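Local coordinates for carbohydrate binding module (Escherichia coli, PDB 2XFD), which binds carbohydrate as a non-catalytic module, gripping cellobiose through a bound calcium ion and probably recognising xylan as well, at residues D61-Y66 and S97-C102. Residues are numbered along the deposited sequence; the frame is centred on the assembly and turned at random.
Sequences DVQVDY and SEWLHC. With CA (calcium ion), chain D; CA (calcium ion), chain C; BGC (beta-D-glucopyranose), chain B; BGC (beta-D-glucopyranose), chain E.
Gln-63 lies over one face of the Trp-99 indole: its CB stands 3.7 Å from the centroid of the six-membered ring and 5° off the normal, which meets the criterion for a CH-pi contact. With CG anti to the backbone N (chi1 -173°), the extended chain continues across the ring, and its amide plane is only 13° from that of the indole. At the end of the chain, Gln-63 NE2 donates to Glu-98 OE1 (2.9 Å), meeting the carboxylate from above its plane, while Gln-63 OE1 accepts from Arg-10. An alanine in place of Trp-99 would remove the indole and probably leave Gln-63 CB and CG without the surface they pack on, the amide then depending on Glu-98 and Arg-10 for its position. The other Glu-98 oxygen, OE2, binds a calcium ion at 2.3 Å, as does Asp-65 OD1; the two carboxylates run side by side with their planes steeply turned, and Gln-75 and Glu-77 add further ligands. At the far end, Asp-61 OD2 and the His-101 backbone O each lie 2.3 Å from a second calcium, which also binds the backbone O of Arg-60, Asp-56 OD1 and a water. This ion also takes O2 and O3 of one glucose, direct evidence for calcium-mediated sugar binding, and O6 of the other glucose sits over a face of the His-101 ring. Between the metals, Val-62 N donates to Leu-100 O (2.9 Å), Leu-100 N returns the bond to Val-62 O, and Val-64 N bonds to Glu-98 O, defining an antiparallel pairing. The short strand 99-100 thus joins one side of strand 62-69, which also pairs with strands 4-11 and 72-75; Val-62, Val-64 and Leu-100 face strand 48-53 of the second sheet, touching Phe-53 and Val-51.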
loop_
_atom_site.group_PDB
_atom_site.type_symbol
_atom_site.label_atom_id
_atom_site.label_comp_id
_atom_site.label_asym_id
_atom_site.label_seq_id
_atom_site.Cartn_x
_atom_site.Cartn_y
_atom_site.Cartn_z
ATOM N N ASP A 61 -8.744 5.119 6.613
ATOM C CA ASP A 61 -8.550 4.792 5.199
ATOM C C ASP A 61 -7.103 5.167 4.850
ATOM O O ASP A 61 -6.510 6.034 5.504
ATOM C CB ASP A 61 -9.498 5.633 4.295
ATOM C CG ASP A 61 -10.948 5.337 4.475
ATOM O OD1 ASP A 61 -11.721 6.339 4.590
ATOM O OD2 ASP A 61 -11.334 4.164 4.442
ATOM N N VAL A 62 -6.563 4.538 3.797
ATOM C CA VAL A 62 -5.182 4.787 3.364
ATOM C C VAL A 62 -5.167 5.264 1.926
ATOM O O VAL A 62 -5.888 4.729 1.062
ATOM C CB VAL A 62 -4.356 3.521 3.527
ATOM C CG1 VAL A 62 -2.978 3.661 2.881
ATOM C CG2 VAL A 62 -4.224 3.146 5.026
ATOM N N GLN A 63 -4.323 6.246 1.649
ATOM C CA GLN A 63 -4.033 6.707 0.281
ATOM C C GLN A 63 -2.533 6.451 0.053
ATOM O O GLN A 63 -1.707 7.049 0.718
ATOM C CB GLN A 63 -4.404 8.157 0.082
ATOM C CG GLN A 63 -4.293 8.629 -1.349
ATOM C CD GLN A 63 -4.458 10.113 -1.539
ATOM O OE1 GLN A 63 -4.524 10.900 -0.604
ATOM N NE2 GLN A 63 -4.580 10.514 -2.735
ATOM N N VAL A 64 -2.224 5.592 -0.917
ATOM C CA VAL A 64 -0.852 5.298 -1.335
ATOM C C VAL A 64 -0.600 6.020 -2.618
ATOM O O VAL A 64 -1.253 5.785 -3.612
ATOM C CB VAL A 64 -0.657 3.744 -1.511
ATOM C CG1 VAL A 64 0.803 3.488 -1.889
ATOM C CG2 VAL A 64 -1.082 2.971 -0.323
ATOM N N ASP A 65 0.342 6.935 -2.604
ATOM C CA ASP A 65 0.690 7.649 -3.823
ATOM C C ASP A 65 1.389 6.737 -4.826
ATOM O O ASP A 65 0.972 6.599 -6.002
ATOM C CB ASP A 65 1.525 8.911 -3.532
ATOM C CG ASP A 65 1.639 9.868 -4.677
ATOM O OD1 ASP A 65 1.223 9.559 -5.781
ATOM O OD2 ASP A 65 2.184 10.981 -4.449
ATOM N N TYR A 66 2.448 6.108 -4.385
ATOM C CA TYR A 66 3.338 5.333 -5.195
ATOM C C TYR A 66 4.279 4.569 -4.272
ATOM O O TYR A 66 4.382 4.861 -3.081
ATOM C CB TYR A 66 4.127 6.178 -6.240
ATOM C CG TYR A 66 4.962 7.289 -5.626
ATOM C CD1 TYR A 66 6.139 7.052 -4.989
ATOM C CD2 TYR A 66 4.557 8.603 -5.739
ATOM C CE1 TYR A 66 6.926 8.084 -4.489
ATOM C CE2 TYR A 66 5.308 9.627 -5.233
ATOM C CZ TYR A 66 6.492 9.358 -4.599
ATOM O OH TYR A 66 7.238 10.415 -4.070
ATOM N N SER A 97 -6.296 2.273 -8.277
ATOM C CA SER A 97 -6.625 3.324 -7.307
ATOM C C SER A 97 -5.472 3.436 -6.283
ATOM O O SER A 97 -4.848 2.453 -5.916
ATOM C CB SER A 97 -7.894 2.984 -6.567
ATOM O OG SER A 97 -8.203 3.956 -5.593
ATOM N N GLU A 98 -5.261 4.672 -5.832
ATOM C CA GLU A 98 -4.429 4.960 -4.687
ATOM C C GLU A 98 -5.008 4.513 -3.381
ATOM O O GLU A 98 -4.307 4.454 -2.372
ATOM C CB GLU A 98 -4.135 6.453 -4.623
ATOM C CG GLU A 98 -3.302 6.956 -5.772
ATOM C CD GLU A 98 -2.951 8.422 -5.713
ATOM O OE1 GLU A 98 -3.812 9.203 -5.224
ATOM O OE2 GLU A 98 -1.873 8.820 -6.170
ATOM N N TRP A 99 -6.334 4.273 -3.313
ATOM C CA TRP A 99 -7.011 4.130 -2.031
ATOM C C TRP A 99 -7.153 2.672 -1.579
ATOM O O TRP A 99 -7.520 1.807 -2.349
ATOM C CB TRP A 99 -8.403 4.760 -2.147
ATOM C CG TRP A 99 -8.302 6.252 -2.180
ATOM C CD1 TRP A 99 -8.154 7.043 -3.267
ATOM C CD2 TRP A 99 -8.193 7.116 -1.046
ATOM N NE1 TRP A 99 -8.028 8.359 -2.922
ATOM C CE2 TRP A 99 -8.065 8.443 -1.541
ATOM C CE3 TRP A 99 -8.251 6.927 0.353
ATOM C CZ2 TRP A 99 -7.962 9.553 -0.684
ATOM C CZ3 TRP A 99 -8.163 8.029 1.144
ATOM C CH2 TRP A 99 -8.032 9.329 0.602
ATOM N N LEU A 100 -6.990 2.543 -0.291
ATOM C CA LEU A 100 -7.370 1.332 0.441
ATOM C C LEU A 100 -8.370 1.775 1.482
ATOM O O LEU A 100 -8.027 2.342 2.527
ATOM C CB LEU A 100 -6.176 0.645 1.077
ATOM C CG LEU A 100 -5.147 0.072 0.098
ATOM C CD1 LEU A 100 -3.833 -0.223 0.775
ATOM C CD2 LEU A 100 -5.747 -1.158 -0.611
ATOM N N HIS A 101 -9.649 1.527 1.212
ATOM C CA HIS A 101 -10.757 1.853 2.157
ATOM C C HIS A 101 -10.983 0.727 3.119
ATOM O O HIS A 101 -11.279 0.922 4.318
ATOM C CB HIS A 101 -12.015 2.173 1.379
ATOM C CG HIS A 101 -11.874 3.323 0.454
ATOM N ND1 HIS A 101 -11.823 4.670 0.792
ATOM C CD2 HIS A 101 -11.808 3.273 -0.883
ATOM C CE1 HIS A 101 -11.760 5.384 -0.331
ATOM N NE2 HIS A 101 -11.724 4.536 -1.345
ATOM N N CYS A 102 -10.937 -0.474 2.617
ATOM C CA CYS A 102 -11.094 -1.705 3.389
ATOM C C CYS A 102 -9.686 -2.280 3.650
ATOM O O CYS A 102 -8.754 -1.977 2.911
ATOM C CB CYS A 102 -11.914 -2.734 2.611
ATOM S SG CYS A 102 -13.416 -2.101 1.896
HETATM CA CA CA D . 0.056 8.404 -7.424
HETATM CA CA CA C . -12.074 2.465 5.875
HETATM C C2 BGC B . -15.187 2.032 4.582
HETATM C C3 BGC B . -14.698 0.639 4.934
HETATM C C4 BGC B . -15.865 -0.309 5.253
HETATM C C5 BGC B . -16.825 -0.284 4.077
HETATM C C6 BGC B . -18.080 -1.180 4.165
HETATM C C1 BGC B . -16.242 1.976 3.505
HETATM O O2 BGC B . -14.024 2.826 4.263
HETATM O O3 BGC B . -13.851 0.765 6.079
HETATM O O4 BGC B . -15.415 -1.631 5.408
HETATM O O5 BGC B . -17.240 1.035 3.870
HETATM O O6 BGC B . -18.818 -0.730 5.282
HETATM C C2 BGC E . -19.785 4.080 1.463
HETATM C C3 BGC E . -18.933 3.524 2.572
HETATM C C4 BGC E . -17.462 3.416 2.177
HETATM C C5 BGC E . -17.042 4.683 1.539
HETATM C C6 BGC E . -15.618 4.566 1.124
HETATM C C1 BGC E . -19.153 5.372 0.983
HETATM O O1 BGC E . -19.891 6.097 0.028
HETATM O O2 BGC E . -21.120 4.246 1.899
HETATM O O3 BGC E . -19.408 2.242 2.977
HETATM O O4 BGC E . -16.767 3.297 3.316
HETATM O O5 BGC E . -17.910 4.989 0.426
HETATM O O6 BGC E . -15.213 5.738 0.475
HETATM O O HOH W 1 -13.446 3.543 7.500
HETATM O O HOH W 2 0.250 10.621 -8.257
#